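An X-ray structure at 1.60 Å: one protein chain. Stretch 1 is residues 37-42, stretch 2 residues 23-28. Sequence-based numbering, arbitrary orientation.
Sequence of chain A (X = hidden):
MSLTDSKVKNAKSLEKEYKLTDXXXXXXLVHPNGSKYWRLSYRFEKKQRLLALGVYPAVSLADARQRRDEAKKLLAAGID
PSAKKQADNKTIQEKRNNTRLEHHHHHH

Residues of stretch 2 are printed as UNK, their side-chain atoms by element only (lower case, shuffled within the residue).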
ATOM      1  N   TYR A  37      -3.810   6.082  -2.538  1.00 17.36           N
ATOM      2  CA  TYR A  37      -3.336   4.817  -3.022  1.00 18.56           C
ATOM      3  C   TYR A  37      -2.276   4.250  -2.111  1.00 18.44           C
ATOM      4  O   TYR A  37      -1.322   4.933  -1.816  1.00 19.71           O
ATOM      5  CB  TYR A  37      -2.719   4.913  -4.454  1.00 18.24           C
ATOM      6  CG  TYR A  37      -3.600   5.510  -5.497  1.00 18.61           C
ATOM      7  CD1 TYR A  37      -3.714   6.875  -5.643  1.00 18.71           C
ATOM      8  CD2 TYR A  37      -4.252   4.723  -6.407  1.00 18.16           C
ATOM      9  CE1 TYR A  37      -4.504   7.450  -6.610  1.00 19.10           C
ATOM     10  CE2 TYR A  37      -5.075   5.288  -7.376  1.00 17.60           C
ATOM     11  CZ  TYR A  37      -5.256   6.644  -7.472  1.00 18.44           C
ATOM     12  OH  TYR A  37      -6.028   7.202  -8.501  1.00 20.74           O
ATOM     13  N   TRP A  38      -2.405   2.989  -1.709  1.00 15.61           N
ATOM     14  CA  TRP A  38      -1.316   2.317  -0.974  1.00 16.30           C
ATOM     15  C   TRP A  38      -0.358   1.697  -1.978  1.00 15.45           C
ATOM     16  O   TRP A  38      -0.767   0.997  -2.910  1.00 16.60           O
ATOM     17  CB  TRP A  38      -1.838   1.218  -0.100  1.00 16.27           C
ATOM     18  CG  TRP A  38      -2.774   1.666   0.984  1.00 16.28           C
ATOM     19  CD1 TRP A  38      -4.115   1.472   1.031  1.00 17.82           C
ATOM     20  CD2 TRP A  38      -2.424   2.421   2.129  1.00 16.74           C
ATOM     21  NE1 TRP A  38      -4.617   2.012   2.188  1.00 18.67           N
ATOM     22  CE2 TRP A  38      -3.593   2.592   2.893  1.00 18.33           C
ATOM     23  CE3 TRP A  38      -1.217   2.950   2.608  1.00 18.12           C
ATOM     24  CZ2 TRP A  38      -3.608   3.346   4.100  1.00 19.58           C
ATOM     25  CZ3 TRP A  38      -1.247   3.660   3.836  1.00 20.80           C
ATOM     26  CH2 TRP A  38      -2.423   3.814   4.553  1.00 20.98           C
ATOM     27  N   ARG A  39       0.916   1.945  -1.743  1.00 16.07           N
ATOM     28  CA  ARG A  39       1.988   1.461  -2.633  1.00 18.07           C
ATOM     29  C   ARG A  39       3.143   0.900  -1.852  1.00 17.76           C
ATOM     30  O   ARG A  39       3.503   1.437  -0.804  1.00 18.58           O
ATOM     31  CB  ARG A  39       2.531   2.590  -3.507  1.00 21.54           C
ATOM     32  CG  ARG A  39       1.594   3.086  -4.566  1.00 30.76           C
ATOM     33  CD  ARG A  39       0.252   2.777  -4.404  1.00 41.05           C
ATOM     34  NE  ARG A  39      -0.310   2.695  -5.752  1.00 44.87           N
ATOM     35  CZ  ARG A  39      -1.471   2.147  -6.093  1.00 41.18           C
ATOM     36  NH1 ARG A  39      -2.383   1.480  -5.223  1.00 27.73           N
ATOM     37  NH2 ARG A  39      -1.696   2.278  -7.354  1.00 39.84           N
ATOM     38  N   LEU A  40       3.771  -0.111  -2.432  1.00 17.06           N
ATOM     39  CA  LEU A  40       4.990  -0.686  -1.845  1.00 15.59           C
ATOM     40  C   LEU A  40       6.139  -0.594  -2.858  1.00 16.63           C
ATOM     41  O   LEU A  40       6.061  -1.115  -4.002  1.00 19.07           O
ATOM     42  CB  LEU A  40       4.785  -2.163  -1.464  1.00 16.57           C
ATOM     43  CG  LEU A  40       6.025  -2.891  -0.949  1.00 18.22           C
ATOM     44  CD1 LEU A  40       6.428  -2.285   0.393  1.00 21.85           C
ATOM     45  CD2 LEU A  40       5.797  -4.353  -0.824  1.00 22.05           C
ATOM     46  N   SER A  41       7.240   0.018  -2.446  1.00 18.41           N
ATOM     47  CA  SER A  41       8.463   0.001  -3.244  1.00 20.44           C
ATOM     48  C   SER A  41       9.268  -1.235  -2.868  1.00 20.81           C
ATOM     49  O   SER A  41       9.460  -1.541  -1.656  1.00 23.45           O
ATOM     50  CB  SER A  41       9.210   1.287  -2.938  1.00 22.32           C
ATOM     51  OG  SER A  41      10.440   1.358  -3.643  1.00 29.60           O
ATOM     52  N   TYR A  42       9.753  -1.939  -3.879  1.00 21.72           N
ATOM     53  CA  TYR A  42      10.538  -3.167  -3.625  1.00 22.88           C
ATOM     54  C   TYR A  42      11.505  -3.373  -4.758  1.00 25.12           C
ATOM     55  O   TYR A  42      11.341  -2.771  -5.865  1.00 25.15           O
ATOM     56  CB  TYR A  42       9.598  -4.360  -3.494  1.00 22.55           C
ATOM     57  CG  TYR A  42       8.848  -4.770  -4.695  1.00 20.88           C
ATOM     58  CD1 TYR A  42       7.685  -4.082  -5.135  1.00 22.52           C
ATOM     59  CD2 TYR A  42       9.299  -5.818  -5.502  1.00 23.29           C
ATOM     60  CE1 TYR A  42       7.039  -4.477  -6.222  1.00 25.06           C
ATOM     61  CE2 TYR A  42       8.607  -6.217  -6.559  1.00 26.20           C
ATOM     62  CZ  TYR A  42       7.466  -5.540  -6.955  1.00 27.12           C
ATOM     63  OH  TYR A  42       6.788  -5.938  -8.131  1.00 29.50           O
ATOM     64  N   UNK A  23       7.085   3.502   6.185  1.00 25.21           N
ATOM     65  CA  UNK A  23       8.184   2.611   6.569  1.00 24.74           C
ATOM     66  C   UNK A  23       8.096   1.289   5.836  1.00 22.97           C
ATOM     67  O   UNK A  23       7.080   0.948   5.249  1.00 22.58           O
ATOM     68  N   UNK A  24       9.213   0.573   5.852  1.00 22.48           N
ATOM     69  CA  UNK A  24       9.342  -0.684   5.203  1.00 22.38           C
ATOM     70  C   UNK A  24       9.006  -0.639   3.728  1.00 20.69           C
ATOM     71  O   UNK A  24       8.610  -1.653   3.138  1.00 24.01           O
ATOM     72  c   UNK A  24       8.151  -1.267   8.360  1.00 30.90           C
ATOM     73  c   UNK A  24       9.607  -2.105  10.049  1.00 29.54           C
ATOM     74  c   UNK A  24      10.051  -2.594   7.763  1.00 26.31           C
ATOM     75  c   UNK A  24       8.486  -1.360   9.688  1.00 33.71           C
ATOM     76  c   UNK A  24       8.916  -1.866   7.389  1.00 26.20           C
ATOM     77  c   UNK A  24       8.555  -1.749   5.957  1.00 24.06           C
ATOM     78  c   UNK A  24      10.413  -2.670   9.095  1.00 24.15           C
ATOM     79  N   UNK A  25       9.163   0.506   3.060  1.00 20.57           N
ATOM     80  CA  UNK A  25       8.913   0.575   1.634  1.00 20.23           C
ATOM     81  C   UNK A  25       7.501   0.982   1.290  1.00 19.99           C
ATOM     82  O   UNK A  25       7.205   1.196   0.133  1.00 21.99           O
ATOM     83  N   UNK A  26       6.641   1.024   2.294  1.00 18.33           N
ATOM     84  CA  UNK A  26       5.204   1.369   2.004  1.00 18.88           C
ATOM     85  C   UNK A  26       4.889   2.826   2.191  1.00 19.64           C
ATOM     86  O   UNK A  26       5.374   3.474   3.131  1.00 21.69           O
ATOM     87  c   UNK A  26       1.417   0.595   4.693  1.00 23.54           C
ATOM     88  c   UNK A  26       4.261   0.527   2.830  1.00 18.87           C
ATOM     89  s   UNK A  26       1.683  -0.376   3.199  1.00 25.99           S
ATOM     90  c   UNK A  26       2.862   0.624   2.293  1.00 22.05           C
ATOM     91  N   UNK A  27       4.074   3.357   1.306  1.00 19.49           N
ATOM     92  CA  UNK A  27       3.642   4.752   1.419  1.00 18.75           C
ATOM     93  C   UNK A  27       2.206   4.851   0.961  1.00 18.14           C
ATOM     94  O   UNK A  27       1.678   4.000   0.239  1.00 17.97           O
ATOM     95  c   UNK A  27       4.594   5.466  -0.841  1.00 21.90           C
ATOM     96  c   UNK A  27       4.159   5.668  -3.003  1.00 25.07           C
ATOM     97  c   UNK A  27       4.492   5.710   0.624  1.00 20.50           C
ATOM     98  c   UNK A  27       5.517   4.778  -1.527  1.00 23.76           C
ATOM     99  n   UNK A  27       3.772   6.046  -1.789  1.00 27.61           N
ATOM    100  n   UNK A  27       5.229   4.921  -2.868  1.00 27.79           N
ATOM    101  N   UNK A  28       1.562   5.929   1.404  1.00 18.08           N
ATOM    102  CA  UNK A  28       0.283   6.374   0.834  1.00 17.58           C
ATOM    103  C   UNK A  28       0.580   7.459  -0.203  1.00 18.95           C
ATOM    104  O   UNK A  28       1.236   8.433   0.084  1.00 20.18           O
ATOM    105  c   UNK A  28      -2.801   6.024   1.441  1.00 20.89           C
ATOM    106  c   UNK A  28      -0.590   6.917   1.958  1.00 17.39           C
ATOM    107  c   UNK A  28      -2.575   8.231   2.621  1.00 23.46           C
ATOM    108  c   UNK A  28      -2.012   7.314   1.591  1.00 18.88           C
TER

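Position 23 has backbone atoms and nothing more, and it lies out of reach of stretch 1. Its phi/psi of 98/163 would jam a CB against the carbonyl oxygen of the residue before, so the backbone alone calls for glycine: Gly23. It opens a type I' turn that ends at position 26, closed by the bond from N of 26 to O of Gly23 at 3.0 Å.

Position 24 carries seven carbons, one followed by a six-membered ring with no oxygen attached. Its backbone O is 3.6 Å from Leu40 CD1, while the ring leads away from stretch 1. That is phenylalanine, Phe24.

Position 25 again has no side-chain atoms. An ideal CB here would point toward stretch 1 and sit 2.8 Å from Ser41 O, a clash, and phi/psi of 92/-10 would jam it against the preceding carbonyl as well. Two independent constraints give Gly25. With the space left empty, Ser41 N donates to Gly25 O at 2.8 Å, nearly straight at 173°.

Position 26 shows an unbranched chain of two carbons, a sulfur and a terminal carbon. Its CB lies 4.3 Å from Leu40 CD1, and the sulfur views the six-membered ring of Trp38 obliquely. This is methionine. Met26 pairs with Leu40, and its chi angles t, t, p carry CE to 4.1 Å from Trp38 CE3.

Position 27 has one carbon leading to a five-membered ring of three carbons and two nitrogens. Arg39 CB lies over one face of this ring, 3.8 Å from its centroid. The residue is histidine. The backbones pair twice: His27 N to Arg39 O at 2.9 Å and Arg39 N to His27 O at 3.0 Å.

Position 28 has four carbons, forked at the second, and one terminal carbon sits over a face of the Trp38 ring. This is leucine. That methyl, CD1 of Leu28, stands 3.5 Å from the centroid of the Trp38 six-membered ring and only 5° off its normal.

The contact works as an antiparallel ladder entered from a tight turn. Two glycines accept backbone angles that a side chain would not tolerate, and the second lets the strands close in. Beyond it, alternation sorts the chemistry: Met26 and Leu28 share a buried face with Leu40 and Trp38, whereas His27 and Arg39 meet on the other, partly exposed face. Where the pairs are not hydrogen-bonded, the backbone still contributes through CA-H...O contacts, such as Met26 CA to Arg39 O at 3.3 Å.

Stretch 2 23-28: GFGMHL
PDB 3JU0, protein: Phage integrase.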